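PDB 1W5T: ORC1-type DNA replication protein 2 from Aeropyrum pernix, which binds DNA and ATP, takes part in regulating DNA replication, and combines an AAA+ ATPase domain with a winged-helix domain. Local coordinates for residues R36-R41 with G181-A186; L164-E169 with E203-F208. All blocks are in the same frame, centred on the assembly; numbering follows the deposited sequence.

In the fold
Helix 28-43 comes first along the chain and carries 36-41, the early half of contact 1; the chain must then run through three strands of the parallel sheet (51-56, 87-93 and 139-145), the P-loop and helix 65-82 before strand 180-186 closes that loop. Contact 2 opens inside it, at the junction of helices 158-165 and 167-170, and closes beyond it, at the turn into edge strand 206-212, so the two loops cross. Both contacts reach the five-stranded core of the AAA+ ATPase domain, contact 1 at a central strand and contact 2 at a margin. They also touch directly: the Phe182 ring packs on Leu164 and Leu165, and Ile37 meets Phe208.

Contact 1 of 2, residues R36-R41 with G181-A186; sequences RIYLNR and GFLLVA
The Tyr38 ring meets strand 181-186 at its hydroxyl end: the carbonyl oxygen of Phe182 lies at the ring edge, in plane, while Leu183 CG approaches obliquely, over neither face nor edge. Asn52, Leu141 and Leu48, from the two adjoining strands and a loop, also touch the tyrosine. Its CG stands anti to the carbonyl carbon, chi1 -63°, which sends the ring out from helix 28-43 toward the strand. The hydroxyl then donates a hydrogen bond from Tyr38 OH to Phe182 O, 2.6 Å long. It reaches the oxygen with a C=O...O angle of 120° but from 43° above the carbonyl plane. Phe182 is also backbone-bonded to Asp50 and Asn52, as expected of a central parallel strand, so the tyrosine probably comes in beside the sheet's own bonding. Leu183 supplies the apolar wall, its CG 3.4 Å from Tyr38 OH and 4.3 Å from Tyr38 CZ. The same leucine touches Ala69 on helix 65-82, the helix that follows the P-loop, and lies about 11 Å by its side chain from the bound nucleotide analogue. At Gly181 a CB would point toward the helix and come close to Tyr38 CE2, so a larger side chain would probably crowd the ring. Tyrosine suits position 38 for its mixed character: a ring for an apolar neighbourhood, and one polar atom placed where a buried carbonyl can receive it. The chemistry therefore ties a helix to a sheet strand through a single buried hydrogen bond, which satisfies the tyrosine hydroxyl and holds the ring's far end at Phe182.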
# COMPACT_ATOMS: atom_id res chain seq x y z
N ARG A 36 4.13 20.32 1.84
CA ARG A 36 3.56 21.66 2.02
C ARG A 36 2.42 21.79 3.03
O ARG A 36 2.35 22.79 3.72
CB ARG A 36 3.12 22.25 0.68
CG ARG A 36 4.10 23.23 0.06
CD ARG A 36 5.00 24.04 1.05
NE ARG A 36 6.43 23.91 0.69
CZ ARG A 36 7.43 24.69 1.15
NH1 ARG A 36 7.19 25.68 2.01
NH2 ARG A 36 8.68 24.46 0.74
N ILE A 37 1.54 20.80 3.14
CA ILE A 37 0.48 20.92 4.14
C ILE A 37 1.06 20.95 5.51
O ILE A 37 0.66 21.80 6.32
CB ILE A 37 -0.52 19.79 4.01
CG1 ILE A 37 -1.37 20.06 2.78
CG2 ILE A 37 -1.39 19.64 5.28
CD1 ILE A 37 -1.68 18.81 2.06
N TYR A 38 2.04 20.08 5.76
CA TYR A 38 2.73 20.11 7.04
C TYR A 38 3.47 21.42 7.23
O TYR A 38 3.21 22.10 8.22
CB TYR A 38 3.65 18.91 7.21
CG TYR A 38 2.90 17.60 7.22
CD1 TYR A 38 3.03 16.72 6.15
CD2 TYR A 38 2.07 17.24 8.29
CE1 TYR A 38 2.33 15.49 6.12
CE2 TYR A 38 1.37 16.01 8.29
CZ TYR A 38 1.52 15.15 7.21
OH TYR A 38 0.88 13.97 7.20
N LEU A 39 4.38 21.74 6.30
CA LEU A 39 5.20 22.96 6.36
C LEU A 39 4.41 24.28 6.50
O LEU A 39 4.80 25.13 7.29
CB LEU A 39 6.07 23.07 5.11
CG LEU A 39 7.52 22.57 5.03
CD1 LEU A 39 8.08 21.97 6.32
CD2 LEU A 39 7.70 21.64 3.86
N ASN A 40 3.32 24.44 5.75
CA ASN A 40 2.44 25.60 5.88
C ASN A 40 2.04 25.92 7.32
O ASN A 40 2.07 27.08 7.73
CB ASN A 40 1.13 25.39 5.08
CG ASN A 40 1.30 25.53 3.60
OD1 ASN A 40 0.40 25.18 2.85
ND2 ASN A 40 2.45 26.05 3.17
N ARG A 41 1.59 24.89 8.05
CA ARG A 41 1.26 25.01 9.48
C ARG A 41 2.54 25.33 10.27
O ARG A 41 2.54 26.19 11.12
CB ARG A 41 0.61 23.71 9.95
CG ARG A 41 0.19 23.68 11.40
CD ARG A 41 -1.33 23.80 11.69
NE ARG A 41 -2.22 23.33 10.66
CZ ARG A 41 -3.50 23.59 10.52
NH1 ARG A 41 -4.12 23.01 9.51
NH2 ARG A 41 -4.17 24.43 11.32
N GLY A 181 2.47 15.67 14.34
CA GLY A 181 1.57 15.45 13.22
C GLY A 181 1.64 14.01 12.77
O GLY A 181 2.48 13.25 13.23
N PHE A 182 0.76 13.64 11.84
CA PHE A 182 0.59 12.26 11.45
C PHE A 182 0.45 12.09 9.97
O PHE A 182 -0.18 12.88 9.32
CB PHE A 182 -0.66 11.68 12.09
CG PHE A 182 -0.53 11.49 13.56
CD1 PHE A 182 -1.05 12.42 14.42
CD2 PHE A 182 0.10 10.37 14.08
CE1 PHE A 182 -0.96 12.24 15.79
CE2 PHE A 182 0.23 10.21 15.46
CZ PHE A 182 -0.32 11.15 16.30
N LEU A 183 1.05 11.03 9.46
CA LEU A 183 0.85 10.62 8.10
C LEU A 183 0.42 9.17 8.21
O LEU A 183 1.21 8.31 8.61
CB LEU A 183 2.17 10.72 7.35
CG LEU A 183 2.11 11.11 5.88
CD1 LEU A 183 3.30 10.63 5.12
CD2 LEU A 183 0.82 10.81 5.12
N LEU A 184 -0.85 8.90 7.94
CA LEU A 184 -1.36 7.52 8.03
C LEU A 184 -1.17 6.90 6.66
O LEU A 184 -1.35 7.57 5.64
CB LEU A 184 -2.83 7.51 8.40
CG LEU A 184 -3.24 8.46 9.57
CD1 LEU A 184 -4.74 8.37 9.96
CD2 LEU A 184 -2.37 8.19 10.80
N VAL A 185 -0.76 5.64 6.61
CA VAL A 185 -0.66 4.96 5.31
C VAL A 185 -1.46 3.68 5.39
O VAL A 185 -1.16 2.90 6.26
CB VAL A 185 0.80 4.62 4.99
CG1 VAL A 185 0.91 3.91 3.64
CG2 VAL A 185 1.66 5.87 5.02
N ALA A 186 -2.48 3.51 4.53
CA ALA A 186 -3.40 2.37 4.55
C ALA A 186 -3.37 1.66 3.21
O ALA A 186 -3.01 2.23 2.22
CB ALA A 186 -4.82 2.79 4.85

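Contact 2 of 2, residues L164-E169 with E203-F208; sequences LLRVHE and ESQIGF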
# COMPACT_ATOMS: atom_id res chain seq x y z
N LEU A 164 -5.04 9.78 20.40
CA LEU A 164 -3.83 9.80 19.57
C LEU A 164 -3.91 10.80 18.43
O LEU A 164 -3.03 11.62 18.26
CB LEU A 164 -3.52 8.40 19.00
CG LEU A 164 -2.31 8.36 18.05
CD1 LEU A 164 -1.00 8.59 18.79
CD2 LEU A 164 -2.26 7.07 17.22
N LEU A 165 -4.99 10.74 17.66
CA LEU A 165 -5.10 11.53 16.44
C LEU A 165 -5.67 12.91 16.75
O LEU A 165 -5.65 13.80 15.92
CB LEU A 165 -5.94 10.80 15.39
CG LEU A 165 -5.30 9.85 14.36
CD1 LEU A 165 -3.78 9.62 14.47
CD2 LEU A 165 -5.98 8.55 14.44
N ARG A 166 -6.15 13.07 17.97
CA ARG A 166 -6.56 14.40 18.46
C ARG A 166 -5.77 14.80 19.71
O ARG A 166 -6.30 15.46 20.61
CB ARG A 166 -8.07 14.43 18.71
CG ARG A 166 -8.88 14.52 17.40
CD ARG A 166 -10.33 14.10 17.50
NE ARG A 166 -11.22 15.18 17.08
CZ ARG A 166 -12.00 15.85 17.91
NH1 ARG A 166 -12.02 15.56 19.21
NH2 ARG A 166 -12.77 16.82 17.44
N VAL A 167 -4.49 14.42 19.73
CA VAL A 167 -3.60 14.62 20.87
C VAL A 167 -3.52 16.05 21.45
O VAL A 167 -3.54 16.24 22.67
CB VAL A 167 -2.19 14.07 20.55
CG1 VAL A 167 -1.60 14.78 19.34
CG2 VAL A 167 -1.28 14.15 21.78
N HIS A 168 -3.45 17.05 20.59
CA HIS A 168 -3.35 18.44 21.04
C HIS A 168 -4.63 19.07 21.65
O HIS A 168 -4.58 20.19 22.18
CB HIS A 168 -2.81 19.29 19.92
CG HIS A 168 -1.61 18.68 19.27
ND1 HIS A 168 -0.47 18.38 19.98
CD2 HIS A 168 -1.40 18.26 18.00
CE1 HIS A 168 0.42 17.84 19.16
NE2 HIS A 168 -0.12 17.77 17.96
N GLU A 169 -5.75 18.35 21.55
CA GLU A 169 -7.01 18.69 22.22
C GLU A 169 -7.11 17.94 23.53
O GLU A 169 -7.71 18.45 24.48
CB GLU A 169 -8.22 18.33 21.35
CG GLU A 169 -8.35 19.13 20.06
CD GLU A 169 -9.57 18.72 19.25
OE1 GLU A 169 -9.47 18.66 18.00
OE2 GLU A 169 -10.65 18.45 19.85
N GLU A 203 -12.03 10.28 11.55
CA GLU A 203 -11.96 10.43 10.09
C GLU A 203 -11.97 11.90 9.66
O GLU A 203 -11.25 12.26 8.75
CB GLU A 203 -13.13 9.69 9.43
CG GLU A 203 -13.01 9.46 7.93
CD GLU A 203 -13.44 10.64 7.06
OE1 GLU A 203 -14.22 11.50 7.51
OE2 GLU A 203 -12.99 10.71 5.90
N SER A 204 -12.82 12.70 10.29
CA SER A 204 -12.95 14.12 10.00
C SER A 204 -11.67 14.91 10.29
O SER A 204 -11.53 16.01 9.79
CB SER A 204 -14.13 14.75 10.76
OG SER A 204 -13.96 14.62 12.16
N GLN A 205 -10.75 14.35 11.10
CA GLN A 205 -9.45 15.00 11.36
C GLN A 205 -8.49 14.94 10.16
O GLN A 205 -7.47 15.63 10.14
CB GLN A 205 -8.76 14.41 12.59
CG GLN A 205 -8.36 15.49 13.61
CD GLN A 205 -9.58 16.14 14.28
OE1 GLN A 205 -9.55 17.32 14.60
NE2 GLN A 205 -10.63 15.36 14.48
N ILE A 206 -8.82 14.12 9.18
CA ILE A 206 -7.90 13.91 8.05
C ILE A 206 -8.09 14.98 7.01
O ILE A 206 -9.12 15.05 6.37
CB ILE A 206 -8.07 12.50 7.41
CG1 ILE A 206 -7.94 11.43 8.47
CG2 ILE A 206 -7.01 12.29 6.33
CD1 ILE A 206 -8.25 10.04 7.97
N GLY A 207 -7.09 15.83 6.86
CA GLY A 207 -7.26 16.99 6.00
C GLY A 207 -7.08 16.68 4.53
O GLY A 207 -7.74 17.28 3.69
N PHE A 208 -6.18 15.76 4.22
CA PHE A 208 -5.80 15.48 2.84
C PHE A 208 -5.58 13.99 2.67
O PHE A 208 -4.82 13.35 3.42
CB PHE A 208 -4.57 16.29 2.47
CG PHE A 208 -4.25 16.30 0.99
CD1 PHE A 208 -5.23 16.59 0.05
CD2 PHE A 208 -2.96 16.02 0.54
CE1 PHE A 208 -4.93 16.60 -1.32
CE2 PHE A 208 -2.65 16.06 -0.82
CZ PHE A 208 -3.63 16.33 -1.75
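Arg166 has CG anti to the carbonyl carbon and a bend at chi3 (122°), and Gln205 bends at chi2 (68°); these bends turn the guanidinium and the amide toward one another. The two side chains cross at about a right angle. The contact lies at the margin of the AAA+ ATPase fold: Arg166 sits at the N-cap position of helix 167-170, and Gln205 within a type I turn, Glu203 to Ile206, that leads into edge strand 206-212. The amide comes to the guanidinium edge, in plane, with the two flat groups 76° apart. As modelled, Arg166 NE and Gln205 NE2 are 2.7 Å apart; both are donors, so this is no hydrogen bond, and the amide's orientation is doubtful. Glu169, three residues on, suits its place because its negative charge can lie against the Arg166 guanidinium, with Glu169 OE1 3.7 Å above its centre. Its OE2 makes a salt bridge to Arg166 NH1 (3.3 Å), well out of plane and thus by charge alone. With an alanine at position 166 the Glu169 carboxylate is likely to lose this charge partner, and a gap to open beside Gln205. Methylenes pack here too: Gln205 CG lies 3.9 Å from Arg166 CG, and equally far from Leu165 O.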